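Local coordinates for protein kinectin 1 (Kinesin receptor) (Legionella pneumophila, PDB 4MU6) that is of unknown function but, as a Legionella effector with a coiled-coil N-terminal domain and a transmembrane helix, probably acts at host membranes, at residues D220-L225 against S231-S236. Numbering follows the deposited sequence.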
ATOM      1  N   ASP A 220      -1.649   9.412  -5.090  1.00 35.87           N
ATOM      2  CA  ASP A 220      -1.935   9.456  -3.653  1.00 41.07           C
ATOM      3  C   ASP A 220      -2.598   8.168  -3.167  1.00 36.34           C
ATOM      4  O   ASP A 220      -3.550   8.212  -2.393  1.00 30.23           O
ATOM      5  CB  ASP A 220      -2.785  10.694  -3.291  1.00 44.91           C
ATOM      6  CG  ASP A 220      -2.996  10.861  -1.768  1.00 55.62           C
ATOM      7  OD1 ASP A 220      -2.014  10.763  -0.994  1.00 52.94           O
ATOM      8  OD2 ASP A 220      -4.154  11.074  -1.345  1.00 53.28           O
ATOM      9  N   ILE A 221      -2.103   7.020  -3.627  1.00 31.74           N
ATOM     10  CA  ILE A 221      -2.565   5.757  -3.069  1.00 34.55           C
ATOM     11  C   ILE A 221      -2.335   5.740  -1.557  1.00 28.64           C
ATOM     12  O   ILE A 221      -3.167   5.232  -0.808  1.00 27.61           O
ATOM     13  CB  ILE A 221      -1.867   4.522  -3.703  1.00 34.54           C
ATOM     14  CG1 ILE A 221      -2.290   3.230  -2.993  1.00 35.19           C
ATOM     15  CG2 ILE A 221      -0.353   4.651  -3.616  1.00 32.20           C
ATOM     16  CD1 ILE A 221      -3.781   2.857  -3.125  1.00 28.57           C
ATOM     17  N   LEU A 222      -1.221   6.317  -1.106  1.00 28.70           N
ATOM     18  CA  LEU A 222      -0.811   6.125   0.289  1.00 35.96           C
ATOM     19  C   LEU A 222      -1.793   6.701   1.300  1.00 41.76           C
ATOM     20  O   LEU A 222      -1.938   6.141   2.387  1.00 38.67           O
ATOM     21  CB  LEU A 222       0.616   6.638   0.543  1.00 33.86           C
ATOM     22  CG  LEU A 222       1.690   5.841  -0.223  1.00 37.47           C
ATOM     23  CD1 LEU A 222       3.058   6.499  -0.126  1.00 36.07           C
ATOM     24  CD2 LEU A 222       1.737   4.415   0.298  1.00 27.90           C
ATOM     25  N   SER A 223      -2.481   7.793   0.947  1.00 32.62           N
ATOM     26  CA  SER A 223      -3.426   8.410   1.888  1.00 30.32           C
ATOM     27  C   SER A 223      -4.717   7.597   2.008  1.00 30.35           C
ATOM     28  O   SER A 223      -5.550   7.872   2.862  1.00 29.61           O
ATOM     29  CB  SER A 223      -3.734   9.874   1.537  1.00 30.12           C
ATOM     30  OG  SER A 223      -2.559  10.673   1.502  1.00 33.33           O
ATOM     31  N   THR A 224      -4.880   6.577   1.171  1.00 31.02           N
ATOM     32  CA  THR A 224      -6.006   5.667   1.362  1.00 34.06           C
ATOM     33  C   THR A 224      -5.652   4.514   2.312  1.00 35.76           C
ATOM     34  O   THR A 224      -6.484   3.649   2.574  1.00 28.94           O
ATOM     35  CB  THR A 224      -6.508   5.074   0.037  1.00 28.56           C
ATOM     36  OG1 THR A 224      -5.629   4.019  -0.384  1.00 30.17           O
ATOM     37  CG2 THR A 224      -6.566   6.159  -1.049  1.00 38.24           C
ATOM     38  N   LEU A 225      -4.417   4.487   2.811  1.00 38.78           N
ATOM     39  CA  LEU A 225      -3.980   3.366   3.654  1.00 31.58           C
ATOM     40  C   LEU A 225      -3.594   3.817   5.056  1.00 31.78           C
ATOM     41  O   LEU A 225      -3.137   4.946   5.244  1.00 29.94           O
ATOM     42  CB  LEU A 225      -2.786   2.652   3.020  1.00 25.22           C
ATOM     43  CG  LEU A 225      -2.972   2.305   1.542  1.00 30.08           C
ATOM     44  CD1 LEU A 225      -1.649   1.884   0.935  1.00 27.56           C
ATOM     45  CD2 LEU A 225      -4.023   1.217   1.380  1.00 27.54           C
ATOM     46  N   SER A 231       3.259   0.847   4.718  1.00 27.92           N
ATOM     47  CA  SER A 231       4.546   0.197   4.905  1.00 34.26           C
ATOM     48  C   SER A 231       4.640  -1.084   4.083  1.00 41.75           C
ATOM     49  O   SER A 231       5.631  -1.335   3.390  1.00 32.96           O
ATOM     50  CB  SER A 231       4.732  -0.143   6.380  1.00 35.28           C
ATOM     51  OG  SER A 231       5.956   0.380   6.850  1.00 44.79           O
ATOM     52  N   ILE A 232       3.601  -1.904   4.187  1.00 45.38           N
ATOM     53  CA  ILE A 232       3.542  -3.145   3.443  1.00 36.07           C
ATOM     54  C   ILE A 232       3.565  -2.844   1.949  1.00 38.36           C
ATOM     55  O   ILE A 232       4.316  -3.479   1.201  1.00 36.21           O
ATOM     56  CB  ILE A 232       2.323  -3.979   3.873  1.00 41.49           C
ATOM     57  CG1 ILE A 232       2.503  -4.411   5.343  1.00 40.49           C
ATOM     58  CG2 ILE A 232       2.151  -5.176   2.959  1.00 47.01           C
ATOM     59  CD1 ILE A 232       1.274  -5.001   6.020  1.00 31.75           C
ATOM     60  N   LEU A 233       2.792  -1.841   1.525  1.00 31.79           N
ATOM     61  CA  LEU A 233       2.753  -1.455   0.122  1.00 34.76           C
ATOM     62  C   LEU A 233       4.117  -0.990  -0.372  1.00 36.98           C
ATOM     63  O   LEU A 233       4.591  -1.418  -1.440  1.00 31.98           O
ATOM     64  CB  LEU A 233       1.715  -0.363  -0.142  1.00 36.16           C
ATOM     65  CG  LEU A 233       1.816   0.234  -1.553  1.00 29.17           C
ATOM     66  CD1 LEU A 233       1.640  -0.837  -2.660  1.00 23.30           C
ATOM     67  CD2 LEU A 233       0.791   1.340  -1.718  1.00 27.01           C
ATOM     68  N   LEU A 234       4.755  -0.127   0.409  1.00 29.62           N
ATOM     69  CA  LEU A 234       6.001   0.463  -0.050  1.00 32.18           C
ATOM     70  C   LEU A 234       7.126  -0.557  -0.116  1.00 33.11           C
ATOM     71  O   LEU A 234       7.997  -0.452  -0.978  1.00 37.72           O
ATOM     72  CB  LEU A 234       6.391   1.677   0.797  1.00 27.77           C
ATOM     73  CG  LEU A 234       5.512   2.921   0.582  1.00 35.19           C
ATOM     74  CD1 LEU A 234       5.804   4.002   1.643  1.00 24.81           C
ATOM     75  CD2 LEU A 234       5.705   3.471  -0.823  1.00 37.53           C
ATOM     76  N   ARG A 235       7.116  -1.556   0.767  1.00 33.74           N
ATOM     77  CA  ARG A 235       8.187  -2.548   0.702  1.00 35.40           C
ATOM     78  C   ARG A 235       8.048  -3.408  -0.553  1.00 37.75           C
ATOM     79  O   ARG A 235       9.035  -3.721  -1.217  1.00 40.65           O
ATOM     80  CB  ARG A 235       8.247  -3.433   1.948  1.00 39.37           C
ATOM     81  CG  ARG A 235       9.356  -4.468   1.847  1.00 46.41           C
ATOM     82  CD  ARG A 235       9.227  -5.545   2.890  1.00 59.97           C
ATOM     83  NE  ARG A 235      10.117  -6.676   2.626  1.00 69.09           N
ATOM     84  CZ  ARG A 235      11.437  -6.648   2.792  1.00 75.00           C
ATOM     85  NH1 ARG A 235      12.042  -5.536   3.198  1.00 78.10           N
ATOM     86  NH2 ARG A 235      12.160  -7.731   2.537  1.00 75.82           N
ATOM     87  N   SER A 236       6.816  -3.780  -0.875  1.00 35.67           N
ATOM     88  CA  SER A 236       6.556  -4.599  -2.042  1.00 37.83           C
ATOM     89  C   SER A 236       6.932  -3.844  -3.314  1.00 37.90           C
ATOM     90  O   SER A 236       7.444  -4.437  -4.252  1.00 34.64           O
ATOM     91  CB  SER A 236       5.091  -5.043  -2.081  1.00 37.06           C
ATOM     92  OG  SER A 236       4.226  -3.924  -2.145  1.00 44.35           O
TER
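Leu233 pushes a single methyl, CD2, among three side chains of the 220-225 turn, and through it three of the four residue pairs meet. Leu225 comes nearest: its CD1 lies 3.6 Å from Leu233 CD2, the two side chains crossing at about a right angle. The methyl also reaches Leu222 CD2 at 3.8 Å and the flank of Ile221, where CG1 is the nearest atom. With CG of Leu233 trans to its backbone N (chi1 170°) and CD2 continuing the extended course beyond CG, the side chain reaches toward the turn with CD2 foremost. Leu222 leaves its backbone across the direction of the helix, but its branched end swings closer. It meets Leu233 at a slant and Leu234 at about a right angle: CD2 touches both Leu233 CD2 and Leu234 CG, and CD1 lies 4.1 Å from each methyl, CD1 and CD2, of Leu234. The joint is thus wholly apolar, more enclosed around Leu233 and more open to solvent at Leu234.

Local bonds shape the turn, whose residues 222-224 are 3-10. Ile221 O accepts both Thr224 N and Thr224 OG1, the hydroxyl lying 2.8 Å away and in the carbonyl plane, while Ser223 OG is hydrogen-bonded to Asp220 OD1. On the helix, Ser236 OG donates a hydrogen bond to Leu233 O.

Within the LegC3 N-terminal coiled-coil domain, this is plain apolar packing of an interhelical loop on helix 227-273, just beyond its first turn. Thr224 touches Ala210 and Arg211 of helix 158-217, whereas Ile221, Leu225 and Leu233 also pack on Glu69, Gln76 and Ser72 of the long helix 43-105.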